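Local coordinates for protein probable glutamine synthetase (Pseudomonas aeruginosa, PDB 4HPP) that belongs to the glutamine synthetase family, pairing an N-terminal domain with a catalytic domain that holds magnesium and glutamic acid in a six-chain assembly, at residues A352-L355 with G356-R360; L408-P411 with L412-Y416. All coordinates share one frame; numbering follows the deposited sequence.

Interaction 1 of 2, residues A352-L355 with G356-R360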
ATOM      1  N   ALA A 352     -50.872 -19.110  22.058  1.00 61.45           N
ATOM      2  CA  ALA A 352     -51.978 -18.248  22.437  1.00 68.36           C
ATOM      3  C   ALA A 352     -53.082 -18.347  21.404  1.00 69.71           C
ATOM      4  O   ALA A 352     -54.256 -18.302  21.757  1.00 71.84           O
ATOM      5  CB  ALA A 352     -51.524 -16.810  22.602  1.00 70.12           C
ATOM      6  N   GLY A 353     -52.687 -18.495  20.140  1.00 68.26           N
ATOM      7  CA  GLY A 353     -53.606 -18.761  19.034  1.00 60.02           C
ATOM      8  C   GLY A 353     -54.362 -20.039  19.293  1.00 60.53           C
ATOM      9  O   GLY A 353     -55.603 -20.054  19.232  1.00 65.10           O
ATOM     10  N   ARG A 354     -53.624 -21.106  19.603  1.00 59.13           N
ATOM     11  CA  ARG A 354     -54.233 -22.404  19.957  1.00 59.14           C
ATOM     12  C   ARG A 354     -55.261 -22.199  21.061  1.00 55.54           C
ATOM     13  O   ARG A 354     -56.404 -22.564  20.899  1.00 48.72           O
ATOM     14  CB  ARG A 354     -53.191 -23.445  20.421  1.00 61.34           C
ATOM     15  CG  ARG A 354     -53.317 -24.855  19.824  1.00 60.23           C
ATOM     16  CD  ARG A 354     -52.721 -25.973  20.715  1.00 64.00           C
ATOM     17  NE  ARG A 354     -51.552 -25.618  21.559  1.00 70.33           N
ATOM     18  CZ  ARG A 354     -51.516 -25.632  22.902  1.00 63.86           C
ATOM     19  NH1 ARG A 354     -52.592 -25.981  23.578  1.00 66.45           N
ATOM     20  NH2 ARG A 354     -50.410 -25.289  23.584  1.00 47.02           N
ATOM     21  N   LEU A 355     -54.842 -21.614  22.182  1.00 57.26           N
ATOM     22  CA  LEU A 355     -55.749 -21.272  23.273  1.00 57.72           C
ATOM     23  C   LEU A 355     -56.974 -20.462  22.800  1.00 63.13           C
ATOM     24  O   LEU A 355     -58.053 -20.542  23.392  1.00 66.05           O
ATOM     25  CB  LEU A 355     -55.006 -20.450  24.326  1.00 58.17           C
ATOM     26  CG  LEU A 355     -54.040 -21.220  25.205  1.00 60.95           C
ATOM     27  CD1 LEU A 355     -53.611 -20.329  26.343  1.00 53.31           C
ATOM     28  CD2 LEU A 355     -54.739 -22.471  25.724  1.00 64.03           C
ATOM     29  N   GLY A 356     -56.794 -19.668  21.751  1.00 61.79           N
ATOM     30  CA  GLY A 356     -57.884 -18.906  21.183  1.00 63.93           C
ATOM     31  C   GLY A 356     -58.872 -19.886  20.600  1.00 64.27           C
ATOM     32  O   GLY A 356     -60.055 -19.818  20.899  1.00 59.56           O
ATOM     33  N   ILE A 357     -58.363 -20.814  19.795  1.00 57.63           N
ATOM     34  CA  ILE A 357     -59.187 -21.782  19.095  1.00 58.02           C
ATOM     35  C   ILE A 357     -59.887 -22.763  20.022  1.00 63.42           C
ATOM     36  O   ILE A 357     -61.069 -23.028  19.846  1.00 70.35           O
ATOM     37  CB  ILE A 357     -58.329 -22.552  18.075  1.00 58.09           C
ATOM     38  CG1 ILE A 357     -57.838 -21.577  16.983  1.00 49.47           C
ATOM     39  CG2 ILE A 357     -59.085 -23.770  17.535  1.00 51.99           C
ATOM     40  CD1 ILE A 357     -56.709 -22.105  16.133  1.00 53.56           C
ATOM     41  N   GLU A 358     -59.140 -23.291  20.996  1.00 73.74           N
ATOM     42  CA  GLU A 358     -59.614 -24.265  22.017  1.00 70.99           C
ATOM     43  C   GLU A 358     -60.800 -23.791  22.882  1.00 70.71           C
ATOM     44  O   GLU A 358     -61.660 -24.588  23.250  1.00 74.18           O
ATOM     45  CB  GLU A 358     -58.442 -24.701  22.931  1.00 65.79           C
ATOM     46  CG  GLU A 358     -57.361 -25.473  22.171  1.00 64.59           C
ATOM     47  CD  GLU A 358     -56.199 -26.020  23.011  1.00 62.64           C
ATOM     48  OE1 GLU A 358     -55.883 -25.509  24.132  1.00 47.61           O
ATOM     49  OE2 GLU A 358     -55.598 -27.001  22.498  1.00 64.22           O
ATOM     50  N   ARG A 359     -60.813 -22.505  23.214  1.00 63.47           N
ATOM     51  CA  ARG A 359     -61.861 -21.882  24.035  1.00 63.37           C
ATOM     52  C   ARG A 359     -62.831 -21.027  23.206  1.00 64.70           C
ATOM     53  O   ARG A 359     -63.518 -20.159  23.745  1.00 59.60           O
ATOM     54  CB  ARG A 359     -61.203 -21.044  25.139  1.00 55.26           C
ATOM     55  CG  ARG A 359     -60.219 -21.917  25.881  1.00 50.20           C
ATOM     56  CD  ARG A 359     -59.370 -21.212  26.916  1.00 65.81           C
ATOM     57  NE  ARG A 359     -58.413 -22.206  27.423  1.00 73.45           N
ATOM     58  CZ  ARG A 359     -57.697 -22.120  28.548  1.00 76.20           C
ATOM     59  NH1 ARG A 359     -57.759 -21.046  29.364  1.00 60.49           N
ATOM     60  NH2 ARG A 359     -56.908 -23.146  28.856  1.00 71.47           N
ATOM     61  N   ARG A 360     -62.855 -21.291  21.897  1.00 62.73           N
ATOM     62  CA  ARG A 360     -63.617 -20.529  20.919  1.00 65.89           C
ATOM     63  C   ARG A 360     -63.867 -19.092  21.372  1.00 64.97           C
ATOM     64  O   ARG A 360     -64.991 -18.659  21.503  1.00 72.70           O
ATOM     65  CB  ARG A 360     -64.916 -21.263  20.557  1.00 68.68           C
ATOM     66  CG  ARG A 360     -64.707 -22.615  19.871  1.00 66.13           C
ATOM     67  CD  ARG A 360     -65.822 -23.628  20.191  1.00 71.30           C
ATOM     68  NE  ARG A 360     -66.012 -23.763  21.627  1.00 62.58           N
ATOM     69  CZ  ARG A 360     -65.602 -24.789  22.361  1.00 64.87           C
ATOM     70  NH1 ARG A 360     -65.007 -25.844  21.795  1.00 58.33           N
ATOM     71  NH2 ARG A 360     -65.820 -24.758  23.678  1.00 59.72           N
TER
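Arg354 and Glu358 form an i/i+4 salt bridge at the C-terminal end of helix 342-358, in the catalytic domain of this glutamine synthetase family member; NH1 of Arg354 reaches OE2 of Glu358 at 3.4 Å. The length marks it as a weak hydrogen bond, although the N-H points well at its acceptor (165°). OE2 meets the guanidinium at its edge, in plane. NH1 alone lies about as near to OE1 as to OE2, but only OE2 counts as its bond, and the 66° turn between carboxylate and guanidinium planes excludes a coplanar two-pronged pair. The arginine chain bends at chi3, bringing NH1 alongside the extended Glu358. Next to this pair, CD2 of Leu355 lies 3.6 Å from OE1 of Glu358. Leu355 CD2 also lies over one face of the Arg359 guanidinium, 3.9 Å from Arg359 NH2.

The backbone sets this spacing. Glu358 N donates to Arg354 O at 2.8 Å, almost straight at 172°, and Ile357 N to Gly353 O at 2.9 Å. The following bond, from Arg359 N to Leu355 O, stretches to 3.4 Å and is weak, which fits the helix giving out at Arg359.

Further out, Arg354 NE forms a salt bridge with Glu115, its strongest polar partner, and NH1 forms another with Glu407. Leu355 packs on His273 of helix 261-281 and on Ala403. Glu115, Glu407 and Glu358 together probably balance the positive charge of Arg354 and of Arg118 beside it, with Glu358 the weaker contributor.

Interaction 2 of 2, residues L408-P411 with L412-Y416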
ATOM      1  N   LEU A 408     -46.310 -23.807  28.699  1.00 65.54           N
ATOM      2  CA  LEU A 408     -44.858 -23.813  28.628  1.00 66.15           C
ATOM      3  C   LEU A 408     -44.406 -24.871  29.597  1.00 67.98           C
ATOM      4  O   LEU A 408     -44.991 -24.980  30.673  1.00 77.46           O
ATOM      5  CB  LEU A 408     -44.296 -22.441  28.995  1.00 63.90           C
ATOM      6  CG  LEU A 408     -44.745 -21.254  28.124  1.00 58.72           C
ATOM      7  CD1 LEU A 408     -44.092 -19.948  28.573  1.00 54.94           C
ATOM      8  CD2 LEU A 408     -44.491 -21.503  26.637  1.00 52.74           C
ATOM      9  N   PRO A 409     -43.451 -25.731  29.182  1.00 74.40           N
ATOM     10  CA  PRO A 409     -42.755 -26.629  30.113  1.00 61.48           C
ATOM     11  C   PRO A 409     -42.224 -25.817  31.270  1.00 57.95           C
ATOM     12  O   PRO A 409     -41.512 -24.839  31.072  1.00 64.48           O
ATOM     13  CB  PRO A 409     -41.582 -27.155  29.282  1.00 50.64           C
ATOM     14  CG  PRO A 409     -41.837 -26.692  27.874  1.00 59.11           C
ATOM     15  CD  PRO A 409     -43.238 -26.167  27.799  1.00 63.34           C
ATOM     16  N   LYS A 410     -42.547 -26.225  32.481  1.00 65.39           N
ATOM     17  CA  LYS A 410     -42.234 -25.390  33.639  1.00 64.36           C
ATOM     18  C   LYS A 410     -40.755 -24.995  33.789  1.00 58.89           C
ATOM     19  O   LYS A 410     -40.465 -23.847  34.092  1.00 71.22           O
ATOM     20  CB  LYS A 410     -42.816 -25.992  34.931  1.00 64.79           C
ATOM     21  CG  LYS A 410     -43.426 -24.925  35.824  1.00 72.10           C
ATOM     22  CD  LYS A 410     -42.998 -25.081  37.273  1.00 71.70           C
ATOM     23  CE  LYS A 410     -42.842 -23.721  37.929  1.00 73.33           C
ATOM     24  NZ  LYS A 410     -42.475 -23.926  39.364  1.00 68.50           N
ATOM     25  N   PRO A 411     -39.808 -25.927  33.591  1.00 55.85           N
ATOM     26  CA  PRO A 411     -38.380 -25.517  33.723  1.00 56.85           C
ATOM     27  C   PRO A 411     -37.912 -24.392  32.773  1.00 61.30           C
ATOM     28  O   PRO A 411     -37.025 -23.585  33.122  1.00 58.49           O
ATOM     29  CB  PRO A 411     -37.617 -26.807  33.420  1.00 57.82           C
ATOM     30  CG  PRO A 411     -38.578 -27.910  33.785  1.00 59.54           C
ATOM     31  CD  PRO A 411     -39.959 -27.390  33.444  1.00 58.44           C
ATOM     32  N   LEU A 412     -38.497 -24.337  31.579  1.00 58.15           N
ATOM     33  CA  LEU A 412     -38.236 -23.251  30.622  1.00 51.01           C
ATOM     34  C   LEU A 412     -38.647 -21.888  31.212  1.00 55.45           C
ATOM     35  O   LEU A 412     -37.971 -20.821  31.064  1.00 46.58           O
ATOM     36  CB  LEU A 412     -39.061 -23.530  29.386  1.00 44.96           C
ATOM     37  CG  LEU A 412     -38.935 -22.664  28.162  1.00 51.97           C
ATOM     38  CD1 LEU A 412     -37.535 -22.159  28.166  1.00 60.21           C
ATOM     39  CD2 LEU A 412     -39.170 -23.521  26.917  1.00 54.84           C
ATOM     40  N   LEU A 413     -39.797 -21.928  31.857  1.00 49.11           N
ATOM     41  CA  LEU A 413     -40.407 -20.719  32.288  1.00 57.56           C
ATOM     42  C   LEU A 413     -39.542 -20.100  33.408  1.00 57.24           C
ATOM     43  O   LEU A 413     -39.181 -18.908  33.325  1.00 54.97           O
ATOM     44  CB  LEU A 413     -41.855 -21.012  32.675  1.00 60.29           C
ATOM     45  CG  LEU A 413     -42.745 -19.916  33.241  1.00 65.19           C
ATOM     46  CD1 LEU A 413     -42.778 -18.663  32.355  1.00 60.96           C
ATOM     47  CD2 LEU A 413     -44.119 -20.542  33.418  1.00 72.21           C
ATOM     48  N   ASP A 414     -39.153 -20.945  34.379  1.00 60.90           N
ATOM     49  CA  ASP A 414     -38.287 -20.583  35.520  1.00 59.39           C
ATOM     50  C   ASP A 414     -36.974 -20.066  35.046  1.00 59.69           C
ATOM     51  O   ASP A 414     -36.500 -18.995  35.524  1.00 61.06           O
ATOM     52  CB  ASP A 414     -37.953 -21.795  36.404  1.00 69.46           C
ATOM     53  CG  ASP A 414     -39.127 -22.303  37.219  1.00 85.37           C
ATOM     54  OD1 ASP A 414     -40.315 -22.086  36.859  1.00 95.20           O
ATOM     55  OD2 ASP A 414     -38.837 -22.961  38.236  1.00 87.56           O
ATOM     56  N   THR A 415     -36.357 -20.826  34.131  1.00 55.63           N
ATOM     57  CA  THR A 415     -35.027 -20.431  33.657  1.00 59.33           C
ATOM     58  C   THR A 415     -35.075 -19.145  32.808  1.00 56.80           C
ATOM     59  O   THR A 415     -34.223 -18.243  32.957  1.00 57.48           O
ATOM     60  CB  THR A 415     -34.214 -21.613  33.108  1.00 61.79           C
ATOM     61  OG1 THR A 415     -33.368 -21.188  32.037  1.00 65.22           O
ATOM     62  CG2 THR A 415     -35.109 -22.732  32.656  1.00 58.24           C
ATOM     63  N   TYR A 416     -36.148 -19.015  32.031  1.00 60.76           N
ATOM     64  CA  TYR A 416     -36.419 -17.792  31.278  1.00 54.60           C
ATOM     65  C   TYR A 416     -36.713 -16.620  32.184  1.00 55.00           C
ATOM     66  O   TYR A 416     -36.072 -15.557  32.104  1.00 56.30           O
ATOM     67  CB  TYR A 416     -37.585 -17.996  30.309  1.00 52.58           C
ATOM     68  CG  TYR A 416     -37.704 -16.851  29.339  1.00 55.95           C
ATOM     69  CD1 TYR A 416     -38.511 -15.744  29.618  1.00 54.98           C
ATOM     70  CD2 TYR A 416     -36.955 -16.830  28.168  1.00 56.89           C
ATOM     71  CE1 TYR A 416     -38.596 -14.672  28.737  1.00 56.36           C
ATOM     72  CE2 TYR A 416     -37.038 -15.763  27.287  1.00 56.13           C
ATOM     73  CZ  TYR A 416     -37.857 -14.701  27.567  1.00 53.67           C
ATOM     74  OH  TYR A 416     -37.927 -13.661  26.691  1.00 55.48           O
TER
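The amide of Asp414 donates to Lys410 O at 3.2 Å and 171°, a nearly linear bond in the first turn of helix 410-427. The side chains of the same two residues also make a salt bridge, but a long one, with Lys410 NZ 3.8 Å from Asp414 OD1. Lys410 CE comes closer to Asp414 OD1, at 3.2 Å, because the lysine chain bends at chi2 and chi3 and passes across the carboxylate; attraction between the charges is therefore probably modest.

One residue earlier, Pro409 occupies the N-cap position. Its carbonyl oxygen accepts two weak bonds, from Leu412 N at 3.1 Å and from Leu413 N at 3.5 Å. Pro411, having no N-H to donate, suits the first turn of a helix.

Apolar contacts flank this turn. CG of the Pro409 ring lies 4.3 Å from CD2 of Leu412, and CD1 of Leu408 lies 4.2 Å from CD1 of Leu413. In Leu413, CG stands anti to the backbone N, and the second torsion (chi2 53°) then turns CD1 to Leu408.

This helix start belongs to the catalytic domain. Leu408, Pro409 and Leu412 all pack on Leu111 of helix 108-121. Leu408 also touches Ile351 of helix 342-358, and Tyr416, a turn beyond Leu412, reaches Leu344 on that helix.

Overall arrangement
Along the chain, interaction 1 comes first, at the C-terminal end of helix 342-358, and interaction 2 follows at the N-terminal start of helix 410-427. Each joins adjoining segments and closes no long loop; the two lie in series, neither nested nor crossed. Helices 391-399 and 402-405 lie between them in sequence. The centres of interactions 1 and 2 are about 21 Å apart, and the nearest atoms of interactions 1 and 2 about 7 Å, without touching. The most direct tie is Glu407, a partner of Arg354 that immediately precedes Leu408. Helix 108-121 also meets both contacts, and helix 342-358, which ends in interaction 1, packs earlier in its course against interaction 2.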